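Local structure of PTS system, IIA component (Enterococcus faecalis, 3BED) at residues Leu8-Gly14 with Asp33-Met39; Thr24-Val28 with Ala100-Val105; Thr48-Leu52 with Val78-Ala82. The protein probably carries phosphoryl groups as the IIA component of a mannose/sorbose-type sugar phosphotransferase system. All coordinates share one frame. Where two conformers were deposited one is given. Residues are numbered along the deposited sequence.

Interaction 1: residues Leu8-Gly14 with Asp33-Met39; sequences LILMSHG and DAAIVSM
Lay L8-H13 and A35-M39 side by side as parallel strands, 13° between their directions and 4.7 Å between axes, with I9 paired to A35, L10 to I36 and M11 to V37. Backbone hydrogen bonds zigzag between them: A35 N to L8 O, L10 N to A35 O, S12 N to V37 O and M39 N to S12 O (each 2.9 Å), V37 N to L10 O (3.0 Å), G14 N to M39 O (2.8 Å). On one face V37 (chi1 t) is the bump between I9 and selenomethionine M11, whose CE curls to 3.6 Å from V37 CB; M39 CE lies 3.4 Å from H13 CD2. On the other face I36 (m, m) brings CD1 to 3.7 Å from L10 CB. Just before the strand, A34 turns CB into the dip between L8 CB (3.8 Å) and L10 CG (4.0 Å). In this beta-alpha-beta crossover, connecting helix 16-28 covers L10 and I36, helices 44-59 and 74-82 cover the V37 face, and strand 64-68 hydrogen-bonds to the other edge of 8-13.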
loop_
_atom_site.group_PDB
_atom_site.type_symbol
_atom_site.label_atom_id
_atom_site.label_comp_id
_atom_site.label_asym_id
_atom_site.label_seq_id
_atom_site.Cartn_x
_atom_site.Cartn_y
_atom_site.Cartn_z
ATOM N N LEU A 8 -7.119 9.048 -12.854
ATOM C CA LEU A 8 -6.701 8.483 -11.548
ATOM C C LEU A 8 -6.005 9.514 -10.694
ATOM O O LEU A 8 -5.215 10.362 -11.191
ATOM C CB LEU A 8 -5.776 7.283 -11.729
ATOM C CG LEU A 8 -6.342 6.114 -12.514
ATOM C CD1 LEU A 8 -5.229 5.071 -12.640
ATOM C CD2 LEU A 8 -7.579 5.520 -11.859
ATOM N N ILE A 9 -6.287 9.433 -9.393
ATOM C CA ILE A 9 -5.636 10.297 -8.409
ATOM C C ILE A 9 -5.262 9.364 -7.264
ATOM O O ILE A 9 -6.132 8.665 -6.742
ATOM C CB ILE A 9 -6.569 11.397 -7.891
ATOM C CG1 ILE A 9 -7.101 12.266 -9.054
ATOM C CG2 ILE A 9 -5.794 12.262 -6.829
ATOM C CD1 ILE A 9 -8.119 13.316 -8.655
ATOM N N LEU A 10 -4.015 9.392 -6.835
ATOM C CA LEU A 10 -3.646 8.629 -5.605
ATOM C C LEU A 10 -3.386 9.635 -4.517
ATOM O O LEU A 10 -2.698 10.615 -4.745
ATOM C CB LEU A 10 -2.376 7.767 -5.840
ATOM C CG LEU A 10 -2.304 6.860 -7.089
ATOM C CD1 LEU A 10 -1.068 5.995 -7.013
ATOM C CD2 LEU A 10 -3.551 6.011 -7.214
HETATM N N MSE A 11 -3.913 9.374 -3.320
HETATM C CA MSE A 11 -3.821 10.336 -2.227
HETATM C C MSE A 11 -3.384 9.636 -0.987
HETATM O O MSE A 11 -3.878 8.543 -0.662
HETATM C CB MSE A 11 -5.199 10.970 -1.922
HETATM C CG MSE A 11 -5.789 11.708 -3.072
HETATM SE SE MSE A 11 -7.391 12.706 -2.508
HETATM C CE MSE A 11 -6.647 13.979 -1.395
ATOM N N SER A 12 -2.484 10.300 -0.252
ATOM C CA SER A 12 -2.060 9.688 1.014
ATOM C C SER A 12 -1.546 10.670 2.021
ATOM O O SER A 12 -1.199 11.810 1.663
ATOM C CB SER A 12 -0.923 8.653 0.807
ATOM O OG SER A 12 0.319 9.250 0.442
ATOM N N HIS A 13 -1.463 10.211 3.282
ATOM C CA HIS A 13 -0.549 10.851 4.225
ATOM C C HIS A 13 0.846 10.750 3.638
ATOM O O HIS A 13 1.230 9.670 3.164
ATOM C CB HIS A 13 -0.519 10.095 5.561
ATOM C CG HIS A 13 -1.835 10.065 6.269
ATOM N ND1 HIS A 13 -2.886 9.269 5.847
ATOM C CD2 HIS A 13 -2.284 10.746 7.353
ATOM C CE1 HIS A 13 -3.909 9.427 6.676
ATOM N NE2 HIS A 13 -3.573 10.318 7.597
ATOM N N GLY A 14 1.612 11.850 3.676
ATOM C CA GLY A 14 3.008 11.806 3.270
ATOM C C GLY A 14 3.123 11.395 1.791
ATOM O O GLY A 14 2.245 11.707 0.958
ATOM N N ASP A 33 -0.397 6.499 -15.181
ATOM C CA ASP A 33 -0.464 7.918 -14.886
ATOM C C ASP A 33 -1.543 8.217 -13.860
ATOM O O ASP A 33 -2.655 7.652 -13.908
ATOM C CB ASP A 33 -0.699 8.736 -16.156
ATOM C CG ASP A 33 -0.316 10.191 -15.975
ATOM O OD1 ASP A 33 0.465 10.520 -15.030
ATOM O OD2 ASP A 33 -0.809 11.018 -16.777
ATOM N N ALA A 34 -1.205 9.099 -12.932
ATOM C CA ALA A 34 -2.156 9.534 -11.915
ATOM C C ALA A 34 -1.688 10.848 -11.380
ATOM O O ALA A 34 -0.464 11.127 -11.359
ATOM C CB ALA A 34 -2.292 8.497 -10.770
ATOM N N ALA A 35 -2.636 11.694 -11.003
ATOM C CA ALA A 35 -2.281 12.860 -10.182
ATOM C C ALA A 35 -2.067 12.354 -8.765
ATOM O O ALA A 35 -2.495 11.254 -8.428
ATOM C CB ALA A 35 -3.393 13.891 -10.224
ATOM N N ILE A 36 -1.348 13.142 -7.971
ATOM C CA ILE A 36 -1.017 12.717 -6.602
ATOM C C ILE A 36 -1.349 13.832 -5.649
ATOM O O ILE A 36 -1.071 15.000 -5.940
ATOM C CB ILE A 36 0.530 12.453 -6.476
ATOM C CG1 ILE A 36 0.990 11.322 -7.427
ATOM C CG2 ILE A 36 0.914 12.179 -5.059
ATOM C CD1 ILE A 36 0.328 9.931 -7.135
ATOM N N VAL A 37 -1.937 13.485 -4.506
ATOM C CA VAL A 37 -1.975 14.392 -3.329
ATOM C C VAL A 37 -1.188 13.750 -2.196
ATOM O O VAL A 37 -1.518 12.626 -1.744
ATOM C CB VAL A 37 -3.393 14.668 -2.831
ATOM C CG1 VAL A 37 -3.365 15.574 -1.559
ATOM C CG2 VAL A 37 -4.234 15.274 -3.953
ATOM N N SER A 38 -0.155 14.470 -1.779
ATOM C CA SER A 38 0.728 14.089 -0.684
ATOM C C SER A 38 0.446 15.035 0.468
ATOM O O SER A 38 0.825 16.237 0.415
ATOM C CB SER A 38 2.181 14.264 -1.131
ATOM O OG SER A 38 2.486 13.290 -2.131
HETATM N N MSE A 39 -0.283 14.558 1.478
HETATM C CA MSE A 39 -0.612 15.443 2.600
HETATM C C MSE A 39 0.545 15.454 3.580
HETATM O O MSE A 39 0.837 14.459 4.234
HETATM C CB MSE A 39 -1.883 14.985 3.336
HETATM C CG MSE A 39 -2.207 15.936 4.494
HETATM SE SE MSE A 39 -3.726 15.320 5.540
HETATM C CE MSE A 39 -2.847 13.935 6.422
HETATM O O HOH W 1 -5.097 9.269 -14.895
HETATM O O HOH W 2 1.903 10.889 -1.843
#

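Interaction 2: residues Thr24-Val28 with Ala100-Val105; sequences TQMIV and AIEAAV
Set two right-handed helical segments, T24-V28 and A100-V105, to cross at -60° with axes 9.7 Å apart; T24 and I101 make the closest CA pair, at 5.6 Å. T24 (chi1 m) points its CB at the other helix and lays CG2 4.0 Å from I101 CA and 3.9 Å from A104 CB. Its OG1 is 3.3 Å from A100 CB, while it hydrogen-bonds to T20 O one turn back. These are the ends of helices 16-28 and 97-105, neighbours on one face of the parallel sheet of an alpha/beta/alpha sandwich, meeting through van der Waals packing, with no hydrogen bond between the segments. I101 (m, t) leaves its backbone sideways, then swings inward so that CD1 reaches I27 CD1 at 3.8 Å; I27 adopts the same m, t conformation. V28, with chi1 at -54°, straddles the partner: CG1 sits 3.7 Å from I101 CG2, and CG2 3.9 Å from A104 CB. V105 (m) presents CG1 to V28 CB at 3.8 Å. I101 also packs on L70, and I27 on H13, of the second subunit.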
loop_
_atom_site.group_PDB
_atom_site.type_symbol
_atom_site.label_atom_id
_atom_site.label_comp_id
_atom_site.label_asym_id
_atom_site.label_seq_id
_atom_site.Cartn_x
_atom_site.Cartn_y
_atom_site.Cartn_z
ATOM N N THR A 24 4.504 1.581 -9.528
ATOM C CA THR A 24 3.578 1.114 -10.569
ATOM C C THR A 24 4.169 1.350 -11.949
ATOM O O THR A 24 4.081 0.503 -12.811
ATOM C CB THR A 24 2.214 1.872 -10.466
ATOM O OG1 THR A 24 1.624 1.588 -9.197
ATOM C CG2 THR A 24 1.259 1.442 -11.562
ATOM N N GLN A 25 4.738 2.541 -12.160
ATOM C CA GLN A 25 5.251 2.827 -13.504
ATOM C C GLN A 25 6.416 1.868 -13.838
ATOM O O GLN A 25 6.595 1.460 -14.984
ATOM C CB GLN A 25 5.692 4.310 -13.576
ATOM C CG GLN A 25 4.485 5.258 -13.656
ATOM C CD GLN A 25 4.833 6.680 -13.264
ATOM O OE1 GLN A 25 5.873 6.932 -12.645
ATOM N NE2 GLN A 25 3.978 7.620 -13.644
HETATM N N MSE A 26 7.160 1.470 -12.817
HETATM C CA MSE A 26 8.285 0.558 -13.029
HETATM C C MSE A 26 7.892 -0.897 -13.280
HETATM O O MSE A 26 8.736 -1.725 -13.670
HETATM C CB MSE A 26 9.296 0.680 -11.895
HETATM C CG MSE A 26 10.064 2.029 -11.899
HETATM SE SE MSE A 26 11.430 2.038 -13.296
HETATM C CE MSE A 26 12.685 0.795 -12.441
ATOM N N ILE A 27 6.610 -1.192 -13.090
ATOM C CA ILE A 27 6.056 -2.519 -13.275
ATOM C C ILE A 27 5.261 -2.573 -14.579
ATOM O O ILE A 27 5.386 -3.523 -15.333
ATOM C CB ILE A 27 5.173 -2.945 -12.061
ATOM C CG1 ILE A 27 6.078 -3.148 -10.832
ATOM C CG2 ILE A 27 4.349 -4.252 -12.362
ATOM C CD1 ILE A 27 5.320 -3.241 -9.547
ATOM N N VAL A 28 4.429 -1.550 -14.812
ATOM C CA VAL A 28 3.527 -1.547 -15.994
ATOM C C VAL A 28 3.995 -0.640 -17.122
ATOM O O VAL A 28 3.529 -0.780 -18.254
ATOM C CB VAL A 28 2.029 -1.232 -15.625
ATOM C CG1 VAL A 28 1.497 -2.178 -14.524
ATOM C CG2 VAL A 28 1.818 0.225 -15.247
ATOM N N ALA A 100 -3.103 -0.281 -7.621
ATOM C CA ALA A 100 -2.549 0.756 -8.489
ATOM C C ALA A 100 -2.170 0.187 -9.847
ATOM O O ALA A 100 -2.418 0.834 -10.884
ATOM C CB ALA A 100 -1.338 1.403 -7.830
ATOM N N ILE A 101 -1.530 -0.995 -9.849
ATOM C CA ILE A 101 -1.206 -1.674 -11.131
ATOM C C ILE A 101 -2.458 -1.957 -11.951
ATOM O O ILE A 101 -2.493 -1.658 -13.168
ATOM C CB ILE A 101 -0.419 -3.014 -10.854
ATOM C CG1 ILE A 101 0.988 -2.615 -10.347
ATOM C CG2 ILE A 101 -0.558 -4.016 -12.065
ATOM C CD1 ILE A 101 1.618 -3.912 -9.688
ATOM N N GLU A 102 -3.466 -2.562 -11.316
ATOM C CA GLU A 102 -4.663 -2.841 -12.079
ATOM C C GLU A 102 -5.373 -1.583 -12.571
ATOM O O GLU A 102 -5.927 -1.591 -13.672
ATOM C CB GLU A 102 -5.600 -3.770 -11.314
ATOM C CG GLU A 102 -4.959 -5.146 -11.045
ATOM C CD GLU A 102 -4.601 -5.927 -12.313
ATOM O OE1 GLU A 102 -5.167 -5.682 -13.406
ATOM O OE2 GLU A 102 -3.749 -6.811 -12.197
ATOM N N ALA A 103 -5.372 -0.509 -11.783
ATOM C CA ALA A 103 -5.994 0.738 -12.208
ATOM C C ALA A 103 -5.275 1.259 -13.433
ATOM O O ALA A 103 -5.895 1.781 -14.378
ATOM C CB ALA A 103 -5.924 1.738 -11.073
ATOM N N ALA A 104 -3.951 1.120 -13.430
ATOM C CA ALA A 104 -3.119 1.732 -14.460
ATOM C C ALA A 104 -3.376 1.101 -15.808
ATOM O O ALA A 104 -3.221 1.768 -16.818
ATOM C CB ALA A 104 -1.681 1.573 -14.105
ATOM N N VAL A 105 -3.691 -0.193 -15.832
ATOM C CA VAL A 105 -3.840 -0.883 -17.111
ATOM C C VAL A 105 -5.272 -1.213 -17.478
ATOM O O VAL A 105 -5.535 -1.724 -18.592
ATOM C CB VAL A 105 -3.004 -2.177 -17.162
ATOM C CG1 VAL A 105 -1.523 -1.837 -16.912
ATOM C CG2 VAL A 105 -3.527 -3.215 -16.226
#

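Interaction 3: residues Thr48-Leu52 with Val78-Ala82; sequences TQAKL and VAMMA
This is a mainly apolar helix-helix contact, joining helix 44-59 to helix 74-82 on the face of the parallel sheet that carries I9 and M11. Both T48-L52 and V78-A82 are regular right-handed helix, held by L52 N to T48 O and A82 N to V78 O, each 3.1 Å. Their axes cross at -55° and come within 10.0 Å, and the closest CA pair is Q49 and V78, at 5.9 Å. V78 (chi1 t) is the knob. Its CG2 meets T48 CG2 at 3.8 Å and Q49 CG at 4.0 Å, while its CG1 lies 3.8 Å from both Q49 CA and L52 CD2. With L45, which it also touches, these residues form the four-cornered hollow of knobs-into-holes packing. L52 (t, p) reaches across: its CD2 lies 3.7 Å from A79 CA and 3.8 Å from A82 CB, where the two alanines present small side chains. Beneath, L52 and A79 both rest on M11 of strand 7-13. At the outer margin Q49 starts sideways but turns its end across, bringing NE2 to 3.7 Å from SE of selenomethionine M81. T48 OG1 is hydrogen-bonded to G44 O within its own helix. The segments meet mainly through aliphatic carbons; with no polar pairing between them, their spacing is consistent with side-chain fit.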
loop_
_atom_site.group_PDB
_atom_site.type_symbol
_atom_site.label_atom_id
_atom_site.label_comp_id
_atom_site.label_asym_id
_atom_site.label_seq_id
_atom_site.Cartn_x
_atom_site.Cartn_y
_atom_site.Cartn_z
ATOM N N THR A 48 -5.003 20.282 2.337
ATOM C CA THR A 48 -5.312 19.056 1.638
ATOM C C THR A 48 -6.473 19.293 0.673
ATOM O O THR A 48 -6.415 18.863 -0.486
ATOM C CB THR A 48 -5.651 17.931 2.649
ATOM O OG1 THR A 48 -4.537 17.771 3.547
ATOM C CG2 THR A 48 -5.827 16.646 1.934
ATOM N N GLN A 49 -7.519 19.961 1.155
ATOM C CA GLN A 49 -8.648 20.321 0.292
ATOM C C GLN A 49 -8.190 21.123 -0.911
ATOM O O GLN A 49 -8.670 20.902 -2.023
ATOM C CB GLN A 49 -9.651 21.168 1.080
ATOM C CG GLN A 49 -10.511 20.377 2.065
ATOM C CD GLN A 49 -11.477 21.297 2.858
ATOM O OE1 GLN A 49 -11.153 22.426 3.173
ATOM N NE2 GLN A 49 -12.651 20.783 3.189
ATOM N N ALA A 50 -7.273 22.049 -0.685
ATOM C CA ALA A 50 -6.835 22.915 -1.766
ATOM C C ALA A 50 -6.032 22.107 -2.794
ATOM O O ALA A 50 -6.157 22.329 -4.006
ATOM C CB ALA A 50 -6.002 24.096 -1.237
ATOM N N LYS A 51 -5.217 21.160 -2.333
ATOM C CA LYS A 51 -4.413 20.357 -3.267
ATOM C C LYS A 51 -5.322 19.506 -4.146
ATOM O O LYS A 51 -5.112 19.430 -5.361
ATOM C CB LYS A 51 -3.434 19.470 -2.514
ATOM C CG LYS A 51 -2.251 20.244 -1.957
ATOM C CD LYS A 51 -1.326 19.283 -1.208
ATOM C CE LYS A 51 -0.063 19.984 -0.745
ATOM N NZ LYS A 51 0.970 19.036 -0.138
ATOM N N LEU A 52 -6.318 18.846 -3.543
ATOM C CA LEU A 52 -7.220 18.063 -4.382
ATOM C C LEU A 52 -8.034 19.000 -5.302
ATOM O O LEU A 52 -8.296 18.666 -6.468
ATOM C CB LEU A 52 -8.179 17.231 -3.543
ATOM C CG LEU A 52 -9.147 16.343 -4.296
ATOM C CD1 LEU A 52 -8.413 15.383 -5.236
ATOM C CD2 LEU A 52 -10.073 15.586 -3.347
ATOM N N VAL A 78 -11.231 14.129 2.596
ATOM C CA VAL A 78 -11.215 15.240 1.648
ATOM C C VAL A 78 -11.722 14.773 0.266
ATOM O O VAL A 78 -12.492 15.475 -0.367
ATOM C CB VAL A 78 -9.832 15.800 1.579
ATOM C CG1 VAL A 78 -9.600 16.671 0.297
ATOM C CG2 VAL A 78 -9.549 16.564 2.841
ATOM N N ALA A 79 -11.305 13.568 -0.149
ATOM C CA ALA A 79 -11.774 12.956 -1.404
ATOM C C ALA A 79 -13.280 12.741 -1.316
ATOM O O ALA A 79 -14.022 13.125 -2.235
ATOM C CB ALA A 79 -11.036 11.623 -1.683
HETATM N N MSE A 80 -13.747 12.155 -0.204
HETATM C CA MSE A 80 -15.171 11.926 0.008
HETATM C C MSE A 80 -15.979 13.233 -0.095
HETATM O O MSE A 80 -17.065 13.265 -0.685
HETATM C CB MSE A 80 -15.406 11.302 1.383
HETATM C CG MSE A 80 -16.840 10.903 1.578
HETATM SE SE MSE A 80 -17.098 10.124 3.331
HETATM C CE MSE A 80 -16.322 11.569 4.449
HETATM N N MSE A 81 -15.446 14.306 0.508
HETATM C CA MSE A 81 -16.161 15.593 0.530
HETATM C C MSE A 81 -16.273 16.147 -0.916
HETATM O O MSE A 81 -17.257 16.781 -1.293
HETATM C CB MSE A 81 -15.429 16.618 1.408
HETATM C CG MSE A 81 -15.605 16.363 2.919
HETATM SE SE MSE A 81 -14.714 17.776 3.947
HETATM C CE MSE A 81 -13.291 16.677 4.668
ATOM N N ALA A 82 -15.259 15.896 -1.729
ATOM C CA ALA A 82 -15.260 16.360 -3.120
ATOM C C ALA A 82 -16.351 15.677 -3.948
ATOM O O ALA A 82 -16.869 16.247 -4.938
ATOM C CB ALA A 82 -13.851 16.181 -3.724
#

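Interaction 1 lies nearest the chain's centre, and the other two lie on opposite sides of that centre. The centres of interactions 2 and 3 are 24 Å apart, and the nearest atoms of interactions 2 and 3 about 15 Å, with the parallel sheet between them. Interaction 1 reaches both: L8 CD1 packs 3.7 Å from A103 CB of interaction 2, and M11 SE sits 3.9 Å from A79 CB of interaction 3. Along the chain, the segments of interactions 1 and 2 alternate, since helix 16-28 links the two strands; interaction 3 comes after interaction 1 and before segment 100-105. Interaction 1 lies in the sheet, and interactions 2 and 3 join helices on its two faces. All three have residues touching the second subunit, 78-82 through M80.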